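Local coordinates for protoporphyrinogen oxidase (Exiguobacterium sibiricum, PDB 3LOV), which binds FAD and probably catalyses the oxygen-dependent oxidation of coproporphyrinogen III to coproporphyrin III in heme b biosynthesis, at residues T15-A20 with I32-A37; I285-V290 with L305-T310; A362-P367 with H371-S376; E426-Q431 with I435-L440. One frame throughout, in Å; residues are numbered along the deposited sequence.

In the fold
Interactions 1, 2, 3 and 4 follow one another along the chain, each closing before the next opens. Interactions 1 and 4 reach the same parallel sheet, strand 31-35 in one and the outermost strand 435-437 in the other; their centres lie about 16 Å apart, and Thr15 packs on Gly439. Interaction 2 runs from helix 287-293, just past strand 280-283 of that sheet, to strand 307-318 of the mixed sheet, where strand 357-364 of interaction 3 is its neighbour. Interactions 1 and 3 are far apart, about 29 Å between centres. Together the contacts run from the nucleotide-binding sheet to the mixed sheet, and FAD spans that junction, touching interactions 1, 2 and 4.

Interaction 1: T15-A20 with I32-A37; sequences TGLAAA and ITLLEA. With FAD (flavin-adenine dinucleotide), chain B.
Leu34 pushes its CD1 methyl against the backbone of the glycine-rich helix start, 3.4 Å from Gly16 O. Here the packing is close: a CB on Gly16 would point toward the strand and lie about 3.7 Å from Leu34 CD1, so the glycine probably helps helix 15-20 pack close to strand 32-35, almost antiparallel to it at 173°. Toward the other end the fit is looser. The CB of Ala20 and CG2 of Ile32 are 4.5 Å apart, a light apolar touch. Thr15 takes the flavin-side phosphate with its backbone N and with OG1, which lies 2.7 Å from O1P of FAD. Past the strand, Glu36 holds the adenosine ribose with both carboxylate oxygens, OE1 to O3B and OE2 to O2B of FAD. Its CG is anti to the backbone N (chi1 167°) and the chain bends at the next bond, swinging the carboxylate to the two hydroxyls; Gly12 N and Gly38 N bind the same oxygens. Strand 6-10, helix 14-26 and strand 31-35 form the beta-alpha-beta unit of a Rossmann-type dinucleotide fold, Ile9 packing against Ala20, Ile32 and Leu34; helix 447-463 packs on it from outside, at Thr15, Ala18 and Ala19.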
# COMPACT_ATOMS: atom_id res chain seq x y z
N THR A 15 10.79 -4.82 -4.45
CA THR A 15 10.47 -5.82 -5.45
C THR A 15 11.75 -6.30 -6.15
O THR A 15 11.96 -7.52 -6.34
CB THR A 15 9.47 -5.26 -6.49
OG1 THR A 15 8.30 -4.78 -5.78
CG2 THR A 15 9.09 -6.35 -7.49
N GLY A 16 12.59 -5.35 -6.52
CA GLY A 16 13.86 -5.65 -7.17
C GLY A 16 14.88 -6.33 -6.24
O GLY A 16 15.57 -7.23 -6.68
N LEU A 17 14.95 -5.91 -4.98
CA LEU A 17 15.87 -6.51 -4.00
C LEU A 17 15.41 -7.91 -3.61
O LEU A 17 16.22 -8.84 -3.55
CB LEU A 17 16.01 -5.62 -2.76
CG LEU A 17 16.94 -4.41 -2.91
CD1 LEU A 17 16.91 -3.51 -1.70
CD2 LEU A 17 18.36 -4.91 -3.20
N ALA A 18 14.11 -8.08 -3.42
CA ALA A 18 13.55 -9.41 -3.24
C ALA A 18 13.77 -10.28 -4.47
O ALA A 18 14.08 -11.48 -4.35
CB ALA A 18 12.06 -9.34 -2.94
N ALA A 19 13.62 -9.71 -5.64
CA ALA A 19 13.87 -10.49 -6.83
C ALA A 19 15.34 -11.01 -6.83
O ALA A 19 15.59 -12.13 -7.20
CB ALA A 19 13.56 -9.70 -8.11
N ALA A 20 16.30 -10.19 -6.41
CA ALA A 20 17.70 -10.60 -6.53
C ALA A 20 17.95 -11.74 -5.55
O ALA A 20 18.69 -12.69 -5.89
CB ALA A 20 18.63 -9.46 -6.26
N ILE A 32 23.74 -11.94 -12.15
CA ILE A 32 22.62 -11.05 -11.72
C ILE A 32 23.15 -9.66 -11.55
O ILE A 32 24.10 -9.45 -10.79
CB ILE A 32 21.97 -11.52 -10.40
CG1 ILE A 32 21.37 -12.92 -10.59
CG2 ILE A 32 20.88 -10.51 -9.96
CD1 ILE A 32 21.22 -13.74 -9.32
N THR A 33 22.61 -8.72 -12.32
CA THR A 33 22.91 -7.30 -12.15
C THR A 33 21.62 -6.55 -11.86
O THR A 33 20.57 -6.86 -12.45
CB THR A 33 23.60 -6.74 -13.41
OG1 THR A 33 24.79 -7.48 -13.67
CG2 THR A 33 23.94 -5.23 -13.24
N LEU A 34 21.69 -5.61 -10.93
CA LEU A 34 20.53 -4.77 -10.57
C LEU A 34 20.87 -3.31 -10.82
O LEU A 34 21.82 -2.77 -10.23
CB LEU A 34 20.12 -4.97 -9.12
CG LEU A 34 18.80 -4.32 -8.70
CD1 LEU A 34 18.04 -5.19 -7.67
CD2 LEU A 34 19.00 -2.88 -8.20
N LEU A 35 20.06 -2.70 -11.69
CA LEU A 35 20.16 -1.27 -12.01
C LEU A 35 19.12 -0.44 -11.23
O LEU A 35 17.89 -0.64 -11.36
CB LEU A 35 19.92 -1.09 -13.51
CG LEU A 35 20.79 -1.91 -14.51
CD1 LEU A 35 20.41 -1.62 -16.01
CD2 LEU A 35 22.25 -1.62 -14.25
N GLU A 36 19.62 0.50 -10.44
CA GLU A 36 18.78 1.44 -9.69
C GLU A 36 19.05 2.84 -10.20
O GLU A 36 20.21 3.23 -10.27
CB GLU A 36 19.10 1.34 -8.19
CG GLU A 36 18.54 2.45 -7.31
CD GLU A 36 17.04 2.76 -7.50
OE1 GLU A 36 16.23 1.82 -7.54
OE2 GLU A 36 16.68 3.95 -7.55
N ALA A 37 18.01 3.60 -10.53
CA ALA A 37 18.18 4.95 -11.10
C ALA A 37 18.76 5.98 -10.14
O ALA A 37 19.44 6.89 -10.57
CB ALA A 37 16.88 5.47 -11.64
PA FAD B . 9.27 1.32 -5.62
O1A FAD B . 9.44 1.31 -4.14
O2A FAD B . 8.58 2.48 -6.25
O5B FAD B . 10.70 1.16 -6.29
C5B FAD B . 10.95 1.43 -7.65
C4B FAD B . 12.46 1.57 -7.83
O4B FAD B . 12.81 1.65 -9.21
C3B FAD B . 12.98 2.82 -7.13
O3B FAD B . 14.13 2.55 -6.36
C2B FAD B . 13.24 3.73 -8.31
O2B FAD B . 14.28 4.62 -8.09
C1B FAD B . 13.64 2.75 -9.40
N9A FAD B . 13.49 3.25 -10.78
C8A FAD B . 12.57 4.08 -11.36
N7A FAD B . 12.85 4.24 -12.68
C5A FAD B . 13.97 3.50 -12.95
C6A FAD B . 14.71 3.25 -14.10
N6A FAD B . 14.35 3.77 -15.28
N1A FAD B . 15.82 2.43 -14.04
C2A FAD B . 16.18 1.83 -12.86
N3A FAD B . 15.43 2.05 -11.72
C4A FAD B . 14.37 2.88 -11.76
N1 FAD B . 2.55 -1.13 1.63
C2 FAD B . 2.40 -1.84 2.79
O2 FAD B . 2.47 -3.08 2.78
N3 FAD B . 2.13 -1.18 3.96
C4 FAD B . 2.00 0.16 4.01
O4 FAD B . 1.79 0.69 5.08
C4X FAD B . 2.11 0.90 2.85
N5 FAD B . 2.02 2.28 2.90
C5X FAD B . 2.16 3.01 1.71
C6 FAD B . 2.03 4.40 1.73
C7 FAD B . 2.17 5.14 0.55
C7M FAD B . 2.04 6.63 0.57
C8 FAD B . 2.47 4.49 -0.66
C8M FAD B . 2.62 5.25 -1.97
C9 FAD B . 2.62 3.11 -0.69
C9A FAD B . 2.46 2.35 0.49
N10 FAD B . 2.60 0.95 0.46
C10 FAD B . 2.41 0.24 1.65
C1' FAD B . 2.89 0.17 -0.80
C2' FAD B . 4.42 -0.09 -0.87
O2' FAD B . 5.06 1.13 -0.97
C3' FAD B . 4.82 -0.96 -2.07
O3' FAD B . 4.41 -2.28 -1.74
C4' FAD B . 6.34 -1.02 -2.37
O4' FAD B . 7.11 0.08 -1.92
C5' FAD B . 6.61 -1.09 -3.87
O5' FAD B . 7.98 -1.30 -4.08
P FAD B . 8.51 -1.47 -5.55
O1P FAD B . 7.56 -2.26 -6.42
O2P FAD B . 9.96 -1.89 -5.62
O3P FAD B . 8.45 0.05 -6.16

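Interaction 2: I285-V290 with L305-T310. With FAD (flavin-adenine dinucleotide), chain B.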
# COMPACT_ATOMS: atom_id res chain seq x y z
N ILE A 285 10.17 -1.22 -12.11
CA ILE A 285 10.11 0.22 -12.10
C ILE A 285 8.66 0.67 -12.39
O ILE A 285 7.83 -0.16 -12.72
CB ILE A 285 11.02 0.83 -13.17
CG1 ILE A 285 10.53 0.48 -14.59
CG2 ILE A 285 12.46 0.40 -12.91
CD1 ILE A 285 11.42 1.09 -15.71
N PRO A 286 8.36 1.96 -12.22
CA PRO A 286 6.96 2.37 -12.42
C PRO A 286 6.45 2.00 -13.82
O PRO A 286 7.16 2.19 -14.83
CB PRO A 286 7.02 3.88 -12.25
CG PRO A 286 8.20 4.15 -11.32
CD PRO A 286 9.16 2.99 -11.52
N HIS A 287 5.22 1.55 -13.88
CA HIS A 287 4.61 1.02 -15.09
C HIS A 287 4.56 1.98 -16.34
O HIS A 287 4.66 1.52 -17.47
CB HIS A 287 3.24 0.38 -14.77
CG HIS A 287 2.18 1.36 -14.36
ND1 HIS A 287 1.97 1.74 -13.05
CD2 HIS A 287 1.26 2.03 -15.10
CE1 HIS A 287 0.99 2.62 -13.00
NE2 HIS A 287 0.52 2.79 -14.22
N PRO A 288 4.44 3.29 -16.15
CA PRO A 288 4.53 4.16 -17.34
C PRO A 288 5.93 4.18 -17.98
O PRO A 288 6.05 4.52 -19.15
CB PRO A 288 4.19 5.56 -16.82
CG PRO A 288 3.65 5.35 -15.41
CD PRO A 288 4.24 4.06 -14.91
N GLN A 289 6.98 3.86 -17.23
CA GLN A 289 8.28 3.69 -17.84
C GLN A 289 8.34 2.36 -18.56
O GLN A 289 9.03 2.26 -19.56
CB GLN A 289 9.41 3.80 -16.83
CG GLN A 289 9.55 5.17 -16.12
CD GLN A 289 10.80 5.19 -15.32
OE1 GLN A 289 11.86 4.87 -15.83
NE2 GLN A 289 10.70 5.55 -14.05
N VAL A 290 7.60 1.36 -18.10
CA VAL A 290 7.50 0.08 -18.82
C VAL A 290 6.94 0.28 -20.22
O VAL A 290 7.48 -0.23 -21.23
CB VAL A 290 6.66 -0.97 -18.04
CG1 VAL A 290 6.40 -2.20 -18.90
CG2 VAL A 290 7.35 -1.33 -16.70
N LEU A 305 -3.77 2.67 -16.40
CA LEU A 305 -3.65 2.44 -14.97
C LEU A 305 -3.20 3.73 -14.31
O LEU A 305 -2.05 4.13 -14.41
CB LEU A 305 -2.68 1.28 -14.69
CG LEU A 305 -2.55 0.78 -13.26
CD1 LEU A 305 -3.85 0.18 -12.76
CD2 LEU A 305 -1.40 -0.22 -13.15
N THR A 306 -4.12 4.38 -13.60
CA THR A 306 -3.85 5.68 -13.03
C THR A 306 -3.28 5.61 -11.65
O THR A 306 -3.38 4.58 -10.96
CB THR A 306 -5.14 6.54 -12.92
OG1 THR A 306 -6.03 5.93 -11.96
CG2 THR A 306 -5.86 6.73 -14.30
N THR A 307 -2.72 6.74 -11.21
CA THR A 307 -2.14 6.85 -9.90
C THR A 307 -2.46 8.21 -9.30
O THR A 307 -2.96 9.12 -9.99
CB THR A 307 -0.59 6.71 -9.96
OG1 THR A 307 -0.07 7.74 -10.79
CG2 THR A 307 -0.14 5.30 -10.46
N HIS A 308 -2.16 8.35 -8.01
CA HIS A 308 -2.08 9.66 -7.35
C HIS A 308 -0.83 9.71 -6.48
O HIS A 308 -0.23 8.66 -6.15
CB HIS A 308 -3.37 9.94 -6.55
CG HIS A 308 -3.51 9.12 -5.31
ND1 HIS A 308 -4.08 7.86 -5.30
CD2 HIS A 308 -3.15 9.38 -4.03
CE1 HIS A 308 -4.06 7.38 -4.07
NE2 HIS A 308 -3.50 8.28 -3.28
N SER A 309 -0.42 10.92 -6.10
CA SER A 309 0.73 11.16 -5.24
C SER A 309 0.32 11.40 -3.81
O SER A 309 -0.73 11.96 -3.55
CB SER A 309 1.55 12.38 -5.71
OG SER A 309 2.02 12.14 -7.02
N THR A 310 1.20 11.02 -2.89
CA THR A 310 0.98 11.16 -1.47
C THR A 310 2.20 11.84 -0.85
O THR A 310 3.33 11.55 -1.25
CB THR A 310 0.79 9.76 -0.78
OG1 THR A 310 -0.26 9.02 -1.43
CG2 THR A 310 0.44 9.93 0.73
PA FAD B . 9.27 1.32 -5.62
O1A FAD B . 9.44 1.31 -4.14
O2A FAD B . 8.58 2.48 -6.25
O5B FAD B . 10.70 1.16 -6.29
C5B FAD B . 10.95 1.43 -7.65
C4B FAD B . 12.46 1.57 -7.83
O4B FAD B . 12.81 1.65 -9.21
C3B FAD B . 12.98 2.82 -7.13
O3B FAD B . 14.13 2.55 -6.36
C2B FAD B . 13.24 3.73 -8.31
O2B FAD B . 14.28 4.62 -8.09
C1B FAD B . 13.64 2.75 -9.40
N9A FAD B . 13.49 3.25 -10.78
C8A FAD B . 12.57 4.08 -11.36
N7A FAD B . 12.85 4.24 -12.68
C5A FAD B . 13.97 3.50 -12.95
C6A FAD B . 14.71 3.25 -14.10
N6A FAD B . 14.35 3.77 -15.28
N1A FAD B . 15.82 2.43 -14.04
C2A FAD B . 16.18 1.83 -12.86
N3A FAD B . 15.43 2.05 -11.72
C4A FAD B . 14.37 2.88 -11.76
N1 FAD B . 2.55 -1.13 1.63
C2 FAD B . 2.40 -1.84 2.79
O2 FAD B . 2.47 -3.08 2.78
N3 FAD B . 2.13 -1.18 3.96
C4 FAD B . 2.00 0.16 4.01
O4 FAD B . 1.79 0.69 5.08
C4X FAD B . 2.11 0.90 2.85
N5 FAD B . 2.02 2.28 2.90
C5X FAD B . 2.16 3.01 1.71
C6 FAD B . 2.03 4.40 1.73
C7 FAD B . 2.17 5.14 0.55
C7M FAD B . 2.04 6.63 0.57
C8 FAD B . 2.47 4.49 -0.66
C8M FAD B . 2.62 5.25 -1.97
C9 FAD B . 2.62 3.11 -0.69
C9A FAD B . 2.46 2.35 0.49
N10 FAD B . 2.60 0.95 0.46
C10 FAD B . 2.41 0.24 1.65
C1' FAD B . 2.89 0.17 -0.80
C2' FAD B . 4.42 -0.09 -0.87
O2' FAD B . 5.06 1.13 -0.97
C3' FAD B . 4.82 -0.96 -2.07
O3' FAD B . 4.41 -2.28 -1.74
C4' FAD B . 6.34 -1.02 -2.37
O4' FAD B . 7.11 0.08 -1.92
C5' FAD B . 6.61 -1.09 -3.87
O5' FAD B . 7.98 -1.30 -4.08
P FAD B . 8.51 -1.47 -5.55
O1P FAD B . 7.56 -2.26 -6.42
O2P FAD B . 9.96 -1.89 -5.62
O3P FAD B . 8.45 0.05 -6.16
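The NE2 of His287 donates to the carbonyl O of Leu305 at 2.9 Å, the one hydrogen bond between these two segments. The N-H points fairly straight at its acceptor (159°), and the oxygen sits near the imidazole plane, although from the carbonyl's side the donor is tilted about 31° out of plane. Leu305 also folds back over the ring it binds: its CD2 stands 3.7 Å from the imidazole centroid, close to the normal, a CH-pi contact. Pro288 CD lies against the opposite face, nearer the rim, and Thr307 CG2 approaches CE1 of His287 from the edge. The ring is therefore held flat between two aliphatic groups and fixed in rotation by one bond. Were His287 cut back to an alanine, the carbonyl of Leu305 would probably lose this donor and its CD2 the ring it rests on. In the fold this joins the Rossmann-type FAD-binding part, where Pro286 is the N-cap of helix 287-293, to strand 307-318 of the mixed sheet. The same two segments touch opposite ends of the cofactor. Gln289 reads the Hoogsteen edge of adenine: its OE1 accepts from FAD N6A at 2.8 Å, and its NE2 donates to FAD N7A at 2.9 Å, the second bond being more bent (138°). Ile285 lays CG2 over the adenine face, 3.3 Å from C4A of FAD. At the flavin end, Thr310 CB packs 3.6 Å from methyl C7M of FAD.

Interaction 3: A362-P367 with H371-S376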
# COMPACT_ATOMS: atom_id res chain seq x y z
N ALA A 362 0.82 12.84 9.37
CA ALA A 362 -0.33 13.12 8.52
C ALA A 362 -0.03 12.69 7.07
O ALA A 362 1.10 12.74 6.61
CB ALA A 362 -0.74 14.60 8.59
N PHE A 363 -1.06 12.21 6.38
CA PHE A 363 -1.00 11.89 4.96
C PHE A 363 -1.79 12.93 4.18
O PHE A 363 -2.85 13.41 4.65
CB PHE A 363 -1.59 10.51 4.70
CG PHE A 363 -0.79 9.38 5.28
CD1 PHE A 363 -0.81 9.12 6.64
CD2 PHE A 363 -0.04 8.55 4.46
CE1 PHE A 363 -0.08 8.05 7.17
CE2 PHE A 363 0.70 7.48 4.99
CZ PHE A 363 0.67 7.23 6.32
N VAL A 364 -1.29 13.27 2.99
CA VAL A 364 -1.95 14.23 2.07
C VAL A 364 -1.91 13.63 0.67
O VAL A 364 -0.86 13.12 0.24
CB VAL A 364 -1.22 15.61 2.04
CG1 VAL A 364 -1.77 16.48 0.89
CG2 VAL A 364 -1.36 16.37 3.39
N GLY A 365 -3.04 13.68 -0.05
CA GLY A 365 -3.12 13.20 -1.41
C GLY A 365 -4.23 12.19 -1.60
O GLY A 365 -4.32 11.23 -0.85
N ARG A 366 -5.10 12.44 -2.58
CA ARG A 366 -6.17 11.51 -3.01
C ARG A 366 -6.21 11.42 -4.52
O ARG A 366 -5.69 12.32 -5.20
CB ARG A 366 -7.56 12.03 -2.57
CG ARG A 366 -7.71 12.31 -1.09
CD ARG A 366 -9.11 12.81 -0.85
NE ARG A 366 -9.37 13.07 0.55
CZ ARG A 366 -9.74 12.15 1.43
NH1 ARG A 366 -9.91 10.90 1.06
NH2 ARG A 366 -9.91 12.49 2.69
N PRO A 367 -6.86 10.39 -5.07
CA PRO A 367 -6.96 10.34 -6.52
C PRO A 367 -7.81 11.52 -7.06
O PRO A 367 -8.93 11.80 -6.56
CB PRO A 367 -7.63 8.99 -6.79
CG PRO A 367 -8.32 8.67 -5.49
CD PRO A 367 -7.44 9.19 -4.44
N HIS A 371 -2.85 18.00 -5.43
CA HIS A 371 -1.99 19.11 -5.85
C HIS A 371 -1.06 19.57 -4.74
O HIS A 371 0.05 19.99 -5.02
CB HIS A 371 -2.84 20.31 -6.31
CG HIS A 371 -3.26 21.21 -5.20
ND1 HIS A 371 -4.31 20.91 -4.36
CD2 HIS A 371 -2.75 22.39 -4.77
CE1 HIS A 371 -4.44 21.87 -3.47
NE2 HIS A 371 -3.51 22.78 -3.69
N LEU A 372 -1.52 19.54 -3.48
CA LEU A 372 -0.65 19.90 -2.34
C LEU A 372 0.68 19.16 -2.35
O LEU A 372 1.66 19.72 -1.85
CB LEU A 372 -1.30 19.66 -0.99
CG LEU A 372 -2.10 20.81 -0.39
CD1 LEU A 372 -2.55 20.40 1.00
CD2 LEU A 372 -1.27 22.10 -0.35
N VAL A 373 0.71 17.94 -2.89
CA VAL A 373 1.93 17.12 -2.87
C VAL A 373 3.05 17.74 -3.75
O VAL A 373 4.25 17.61 -3.45
CB VAL A 373 1.63 15.68 -3.32
CG1 VAL A 373 2.85 14.84 -3.19
CG2 VAL A 373 0.51 15.09 -2.46
N HIS A 374 2.65 18.46 -4.80
CA HIS A 374 3.57 19.16 -5.69
C HIS A 374 3.93 20.56 -5.22
O HIS A 374 4.76 21.20 -5.83
CB HIS A 374 2.99 19.24 -7.11
CG HIS A 374 2.51 17.94 -7.66
ND1 HIS A 374 3.27 17.16 -8.51
CD2 HIS A 374 1.36 17.25 -7.44
CE1 HIS A 374 2.59 16.07 -8.83
NE2 HIS A 374 1.43 16.09 -8.18
N GLU A 375 3.32 21.05 -4.14
CA GLU A 375 3.65 22.37 -3.63
C GLU A 375 4.89 22.32 -2.74
O GLU A 375 5.36 21.24 -2.37
CB GLU A 375 2.49 22.98 -2.82
CG GLU A 375 1.21 23.19 -3.62
CD GLU A 375 1.34 24.26 -4.74
OE1 GLU A 375 2.13 25.20 -4.55
OE2 GLU A 375 0.66 24.15 -5.80
N SER A 376 5.41 23.49 -2.42
CA SER A 376 6.58 23.61 -1.53
C SER A 376 6.34 23.04 -0.15
O SER A 376 5.20 23.00 0.32
CB SER A 376 6.91 25.11 -1.34
OG SER A 376 5.97 25.75 -0.48
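Val364 lays its CG1 methyl against Leu372, 3.7 Å from CB and 4.0 Å from CD1 of that leucine, the two side chains crossing obliquely. The contact closes the start of a beta-alpha-beta crossover: the chain leaves the mixed sheet at the end of strand 357-364 and loops back through residues 371-376, helix 377-392 follows, and strand 400-411 returns parallel to the first with strand 307-318 lying between them. Val364 has CG1 anti to its backbone N (chi1 170°), which aims this branch at the returning chain. The same methyl also touches CG2 of Val373, more loosely, at 4.3 Å. Everything that meets here is apolar carbon or backbone, and Val384 of helix 377-392 packs on Val364 as well, while Val379 and Ala383 of that helix meet Leu372.

The returning chain makes a tight turn, with His374 N bonded to His371 O and Glu375 N to Leu372 O. Arg405 of strand 400-411 ties it to the sheet by binding the carbonyls of Val373 and Glu375, and Ser376 then caps the helix through its OG on Val379 N. Gly365 stands at backbone angles where a CB would jam against the carbonyl of Val364 and crowd Val373. That carbonyl is itself met by a methyl: Val364 O lies 3.6 Å from CG2 of Val373.

Interaction 4: E426-Q431 with I435-L440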
# COMPACT_ATOMS: atom_id res chain seq x y z
N GLU A 426 1.51 -11.41 -21.25
CA GLU A 426 1.52 -12.22 -22.48
C GLU A 426 1.97 -11.41 -23.67
O GLU A 426 2.70 -11.89 -24.54
CB GLU A 426 0.12 -12.78 -22.76
CG GLU A 426 -0.30 -13.84 -21.77
CD GLU A 426 -1.77 -14.21 -21.90
OE1 GLU A 426 -2.43 -13.74 -22.86
OE2 GLU A 426 -2.27 -14.96 -21.02
N GLU A 427 1.52 -10.16 -23.73
CA GLU A 427 1.96 -9.28 -24.77
C GLU A 427 3.45 -9.02 -24.65
O GLU A 427 4.17 -9.02 -25.64
CB GLU A 427 1.22 -7.96 -24.72
CG GLU A 427 1.79 -6.87 -25.64
CD GLU A 427 1.42 -7.05 -27.13
OE1 GLU A 427 0.97 -8.13 -27.52
OE2 GLU A 427 1.55 -6.07 -27.89
N VAL A 428 3.93 -8.70 -23.45
CA VAL A 428 5.38 -8.49 -23.28
C VAL A 428 6.16 -9.76 -23.63
O VAL A 428 7.18 -9.71 -24.30
CB VAL A 428 5.72 -7.98 -21.89
CG1 VAL A 428 7.25 -7.94 -21.69
CG2 VAL A 428 5.11 -6.59 -21.67
N LEU A 429 5.70 -10.91 -23.21
CA LEU A 429 6.46 -12.11 -23.52
C LEU A 429 6.47 -12.41 -25.04
O LEU A 429 7.49 -12.83 -25.57
CB LEU A 429 6.02 -13.29 -22.64
CG LEU A 429 6.67 -13.20 -21.24
CD1 LEU A 429 5.95 -14.12 -20.17
CD2 LEU A 429 8.23 -13.42 -21.25
N ALA A 430 5.38 -12.09 -25.73
CA ALA A 430 5.29 -12.33 -27.15
C ALA A 430 6.14 -11.30 -27.96
O ALA A 430 6.77 -11.66 -28.94
CB ALA A 430 3.80 -12.31 -27.62
N GLN A 431 6.18 -10.05 -27.53
CA GLN A 431 6.97 -9.04 -28.21
C GLN A 431 8.41 -8.98 -27.73
O GLN A 431 9.29 -8.60 -28.50
CB GLN A 431 6.34 -7.67 -28.09
CG GLN A 431 5.05 -7.59 -28.87
CD GLN A 431 5.27 -7.88 -30.36
OE1 GLN A 431 5.97 -7.15 -31.05
NE2 GLN A 431 4.67 -8.93 -30.84
N ILE A 435 11.44 -10.96 -21.07
CA ILE A 435 11.21 -9.78 -20.26
C ILE A 435 9.99 -10.02 -19.39
O ILE A 435 8.94 -10.44 -19.87
CB ILE A 435 11.15 -8.50 -21.13
CG1 ILE A 435 12.48 -8.37 -21.91
CG2 ILE A 435 10.87 -7.25 -20.27
CD1 ILE A 435 12.70 -7.02 -22.55
N TYR A 436 10.17 -9.81 -18.08
CA TYR A 436 9.17 -10.12 -17.05
C TYR A 436 8.95 -8.84 -16.26
O TYR A 436 9.82 -7.95 -16.23
CB TYR A 436 9.64 -11.29 -16.14
CG TYR A 436 9.84 -12.60 -16.89
CD1 TYR A 436 11.03 -12.89 -17.57
CD2 TYR A 436 8.84 -13.54 -16.92
CE1 TYR A 436 11.17 -14.11 -18.31
CE2 TYR A 436 8.98 -14.75 -17.63
CZ TYR A 436 10.14 -15.01 -18.32
OH TYR A 436 10.21 -16.21 -18.97
N LEU A 437 7.76 -8.72 -15.69
CA LEU A 437 7.34 -7.56 -14.89
C LEU A 437 6.97 -7.97 -13.47
O LEU A 437 6.30 -8.98 -13.27
CB LEU A 437 6.09 -6.92 -15.53
CG LEU A 437 6.13 -6.63 -17.01
CD1 LEU A 437 4.80 -6.12 -17.55
CD2 LEU A 437 7.22 -5.60 -17.29
N ALA A 438 7.32 -7.13 -12.49
CA ALA A 438 6.94 -7.33 -11.10
C ALA A 438 6.92 -6.01 -10.35
O ALA A 438 7.55 -5.03 -10.75
CB ALA A 438 7.93 -8.33 -10.40
N GLY A 439 6.14 -5.96 -9.29
CA GLY A 439 5.96 -4.76 -8.52
C GLY A 439 4.53 -4.35 -8.27
O GLY A 439 3.58 -5.07 -8.56
N LEU A 440 4.39 -3.15 -7.73
CA LEU A 440 3.11 -2.74 -7.14
C LEU A 440 2.00 -2.49 -8.15
O LEU A 440 0.82 -2.44 -7.76
CB LEU A 440 3.29 -1.53 -6.25
CG LEU A 440 3.27 -0.10 -6.79
CD1 LEU A 440 2.99 0.76 -5.55
CD2 LEU A 440 4.57 0.32 -7.47
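Val428 and Leu429 are the two residues by which helix 426-431 meets strand 435-437. Apolar side-chain packing comes first. The two methyls of Val428 diverge: with CG1 anti to the backbone N (chi1 173°), that branch reaches CG2 of Ile435 at 3.9 Å, the side chains meeting at about a right angle, while CG2 goes to CD1 of Leu437 at 4.2 Å. Methyl-on-aromatic contact comes second. Leu429 sets CD2 over one face of the Tyr436 ring, 4.1 Å from its centroid and 20° off the normal, offset toward the rim. Methyl-on-carbonyl packing is the third kind, with CG1 of Val428 and CD2 of Leu429 both resting on Ile435 O, the latter at 3.4 Å. With a serine for this leucine, the methyl over the tyrosine face would be gone, and a gap is likely to open beside Ile435 O.

Strand 435-437 is the last of the parallel sheet within the chain, bonded through its backbone to strand 280-283; it follows the helix after three residues and runs nearly antiparallel to it (164°). Farther along, Gly439 and Leu440 belong to the FAD pocket. With methyls resting on one another, on a ring face and on a backbone carbonyl, residues 426-431 hold to the strand by shape and burial, while Arg425, one residue earlier on the helix, adds a hydrogen bond to Leu437 O.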